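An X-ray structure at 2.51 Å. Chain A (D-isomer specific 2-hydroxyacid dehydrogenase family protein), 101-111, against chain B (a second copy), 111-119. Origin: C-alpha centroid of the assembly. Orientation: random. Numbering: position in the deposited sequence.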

# COMPACT_ATOMS: atom_id res chain seq x y z
N ASP A 101 -11.02 7.28 5.76
CA ASP A 101 -10.09 6.16 5.72
C ASP A 101 -9.84 5.67 4.30
O ASP A 101 -8.72 5.27 3.97
CB ASP A 101 -10.61 5.03 6.58
CG ASP A 101 -10.58 5.39 8.07
OD1 ASP A 101 -9.46 5.62 8.58
OD2 ASP A 101 -11.66 5.41 8.72
N SER A 102 -10.89 5.68 3.47
CA SER A 102 -10.76 5.29 2.07
C SER A 102 -9.71 6.16 1.39
O SER A 102 -8.79 5.64 0.75
CB SER A 102 -12.10 5.42 1.35
OG SER A 102 -12.08 4.76 0.09
N VAL A 103 -9.81 7.47 1.58
CA VAL A 103 -8.93 8.43 0.90
C VAL A 103 -7.50 8.35 1.43
O VAL A 103 -6.56 8.21 0.63
CB VAL A 103 -9.50 9.88 0.94
CG1 VAL A 103 -8.50 10.90 0.40
CG2 VAL A 103 -10.78 9.94 0.09
N ALA A 104 -7.34 8.42 2.75
CA ALA A 104 -6.03 8.29 3.38
C ALA A 104 -5.27 7.01 2.96
O ALA A 104 -4.10 7.05 2.66
CB ALA A 104 -6.16 8.34 4.88
N GLN A 105 -5.96 5.89 2.96
CA GLN A 105 -5.37 4.65 2.46
C GLN A 105 -5.03 4.67 0.96
O GLN A 105 -4.07 4.01 0.55
CB GLN A 105 -6.27 3.46 2.77
CG GLN A 105 -6.29 3.21 4.27
CD GLN A 105 -7.18 2.08 4.70
OE1 GLN A 105 -7.44 1.13 3.95
NE2 GLN A 105 -7.66 2.17 5.93
N HIS A 106 -5.80 5.41 0.16
CA HIS A 106 -5.47 5.53 -1.27
C HIS A 106 -4.16 6.34 -1.51
O HIS A 106 -3.39 6.04 -2.44
CB HIS A 106 -6.62 6.14 -2.08
CG HIS A 106 -6.50 5.91 -3.55
ND1 HIS A 106 -6.53 4.65 -4.11
CD2 HIS A 106 -6.32 6.77 -4.58
CE1 HIS A 106 -6.37 4.75 -5.42
NE2 HIS A 106 -6.27 6.02 -5.73
N VAL A 107 -3.90 7.34 -0.65
CA VAL A 107 -2.64 8.08 -0.67
C VAL A 107 -1.44 7.10 -0.59
O VAL A 107 -0.47 7.21 -1.39
CB VAL A 107 -2.57 9.12 0.48
CG1 VAL A 107 -1.14 9.68 0.67
CG2 VAL A 107 -3.55 10.24 0.23
N PHE A 108 -1.54 6.14 0.34
CA PHE A 108 -0.52 5.13 0.53
C PHE A 108 -0.52 3.99 -0.50
O PHE A 108 0.54 3.43 -0.78
CB PHE A 108 -0.51 4.62 1.99
CG PHE A 108 -0.05 5.67 2.95
CD1 PHE A 108 1.31 5.95 3.07
CD2 PHE A 108 -0.97 6.45 3.64
CE1 PHE A 108 1.76 6.95 3.89
CE2 PHE A 108 -0.52 7.47 4.48
CZ PHE A 108 0.84 7.72 4.60
N ALA A 109 -1.68 3.67 -1.08
CA ALA A 109 -1.71 2.75 -2.21
C ALA A 109 -0.96 3.37 -3.41
O ALA A 109 -0.16 2.70 -4.05
CB ALA A 109 -3.13 2.41 -2.59
N LEU A 110 -1.19 4.64 -3.69
CA LEU A 110 -0.46 5.33 -4.78
C LEU A 110 1.05 5.43 -4.47
O LEU A 110 1.89 5.09 -5.30
CB LEU A 110 -1.02 6.72 -5.03
CG LEU A 110 -2.46 6.77 -5.56
CD1 LEU A 110 -3.05 8.16 -5.39
CD2 LEU A 110 -2.54 6.40 -7.03
N LEU A 111 1.36 5.88 -3.26
CA LEU A 111 2.74 6.11 -2.86
C LEU A 111 3.59 4.84 -2.82
O LEU A 111 4.75 4.86 -3.23
CB LEU A 111 2.77 6.79 -1.50
CG LEU A 111 4.13 7.10 -0.87
CD1 LEU A 111 4.89 8.02 -1.81
CD2 LEU A 111 3.94 7.71 0.49
N LEU B 111 -0.57 -5.69 -0.08
CA LEU B 111 -1.95 -5.66 0.39
C LEU B 111 -2.78 -4.51 -0.20
O LEU B 111 -3.93 -4.71 -0.56
CB LEU B 111 -1.95 -5.56 1.90
CG LEU B 111 -3.29 -5.59 2.61
CD1 LEU B 111 -4.11 -6.82 2.23
CD2 LEU B 111 -3.00 -5.57 4.11
N LEU B 112 -2.20 -3.32 -0.27
CA LEU B 112 -2.91 -2.15 -0.81
C LEU B 112 -3.05 -2.20 -2.33
O LEU B 112 -4.00 -1.68 -2.89
CB LEU B 112 -2.25 -0.84 -0.39
CG LEU B 112 -2.43 -0.48 1.09
CD1 LEU B 112 -1.56 0.68 1.48
CD2 LEU B 112 -3.86 -0.16 1.43
N GLU B 113 -2.09 -2.82 -3.01
CA GLU B 113 -2.26 -3.05 -4.43
C GLU B 113 -3.33 -4.08 -4.71
O GLU B 113 -4.04 -3.95 -5.69
CB GLU B 113 -0.96 -3.40 -5.13
CG GLU B 113 -1.05 -3.39 -6.66
CD GLU B 113 -1.33 -2.00 -7.29
OE1 GLU B 113 -1.20 -1.88 -8.50
OE2 GLU B 113 -1.67 -0.98 -6.63
N LEU B 114 -3.48 -5.07 -3.84
CA LEU B 114 -4.65 -5.98 -3.96
C LEU B 114 -5.96 -5.27 -3.67
O LEU B 114 -6.97 -5.56 -4.33
CB LEU B 114 -4.54 -7.19 -3.02
CG LEU B 114 -3.41 -8.18 -3.23
CD1 LEU B 114 -3.23 -8.97 -1.95
CD2 LEU B 114 -3.70 -9.06 -4.43
N CYS B 115 -5.96 -4.34 -2.72
CA CYS B 115 -7.17 -3.65 -2.30
C CYS B 115 -7.62 -2.56 -3.26
O CYS B 115 -8.83 -2.38 -3.41
CB CYS B 115 -6.99 -3.02 -0.91
SG CYS B 115 -6.94 -4.19 0.45
N ARG B 116 -6.68 -1.83 -3.84
CA ARG B 116 -6.95 -0.72 -4.74
C ARG B 116 -6.58 -0.96 -6.23
O ARG B 116 -7.22 -0.42 -7.10
CB ARG B 116 -6.27 0.56 -4.25
CG ARG B 116 -6.34 0.82 -2.75
CD ARG B 116 -7.74 0.88 -2.19
NE ARG B 116 -8.55 2.00 -2.68
CZ ARG B 116 -8.94 3.07 -1.97
NH1 ARG B 116 -8.57 3.27 -0.71
NH2 ARG B 116 -9.72 3.98 -2.55
N ARG B 117 -5.56 -1.77 -6.50
CA ARG B 117 -5.13 -2.07 -7.86
C ARG B 117 -4.86 -0.78 -8.67
O ARG B 117 -5.38 -0.59 -9.78
CB ARG B 117 -6.16 -2.93 -8.61
CG ARG B 117 -6.31 -4.35 -8.10
CD ARG B 117 -5.22 -5.20 -8.69
NE ARG B 117 -5.20 -6.56 -8.17
CZ ARG B 117 -4.35 -7.51 -8.55
NH1 ARG B 117 -3.45 -7.27 -9.50
NH2 ARG B 117 -4.42 -8.72 -7.99
N THR B 118 -4.03 0.11 -8.10
CA THR B 118 -3.76 1.39 -8.72
C THR B 118 -3.17 1.26 -10.11
O THR B 118 -3.56 1.98 -11.01
CB THR B 118 -2.78 2.27 -7.91
OG1 THR B 118 -1.56 1.55 -7.69
CG2 THR B 118 -3.40 2.69 -6.60
N ALA B 119 -2.23 0.34 -10.28
CA ALA B 119 -1.54 0.17 -11.56
C ALA B 119 -2.44 -0.37 -12.66
O ALA B 119 -2.29 0.01 -13.83
CB ALA B 119 -0.32 -0.73 -11.41
O HOH W 1 -7.52 0.97 1.03
O HOH W 2 -1.09 0.11 -4.10

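The most unusual feature of this contact is that an arginine, not an apolar residue, fills the hole in the opposing helix. The side chain of R116(B) sits among S102(A), Q105(A), H106(A) and A109(A), and loses 101 Å² of surface to the chain A stretch, the largest share of any residue here. Its chi1, chi2 and chi3 all lie in the m well (-42°, -58°, -65°), so the side chain is curled rather than fully extended. CG of R116(B) lies 3.6 Å from CB of A109(A).

The guanidinium makes the polar contacts. NH1 of R116(B) donates to the backbone O of S102(A) at 2.8 Å with an N-H...O angle of 159°, and that oxygen lies near the guanidinium plane, where the N-H bonds point. The same carbonyl accepts the helical bond from N of H106(A) at 3.1 Å, so it serves two donors. ND1 of H106(A) lies over one face of the guanidinium, 3.6 Å from CZ of R116(B); relative to the imidazole ring the approach is oblique. Water 1 extends the network, accepting from NH1 of R116(B) at 3.1 Å and donating to OE1 of Q105(A) at 2.9 Å.

The two helix axes approach to 9.1 Å with an angle of 114° between their N-to-C directions. The nearest pair of CA atoms across the stretches, 5.2 Å apart, belongs to A109(A) and L112(B), whose CA-to-CB bonds each point toward the other stretch. Their CB atoms are 4.0 Å apart, while CD1 of L112(B) reaches N of A109(A) at 3.9 Å and CB of F108(A) at 4.1 Å. The side-chain contacts here are apolar, and the phenylalanine ring is not part of the closest approach, because the end of that side chain leads away.

T118(B) follows R117(B), which breaks the helical path with positive phi (53°) and occupies the N-cap position of the next helix. The methyl CG2 of T118(B) faces chain A, 3.8 Å from CE1 of H106(A), 3.8 Å from CD2 of L110(A) and 4.0 Å from CB of A109(A). Its hydroxyl is engaged within chain B: OG1 of T118(B) donates to OE2 of E113(B) at 2.7 Å. The carboxylate also accepts from the new helix's backbone, with OE1 of E113(B) 3.0 Å from N of A119(B). Water 2 ties this cluster to chain A, donating to OE2 of E113(B) and to O of A109(A), each at 2.8 Å.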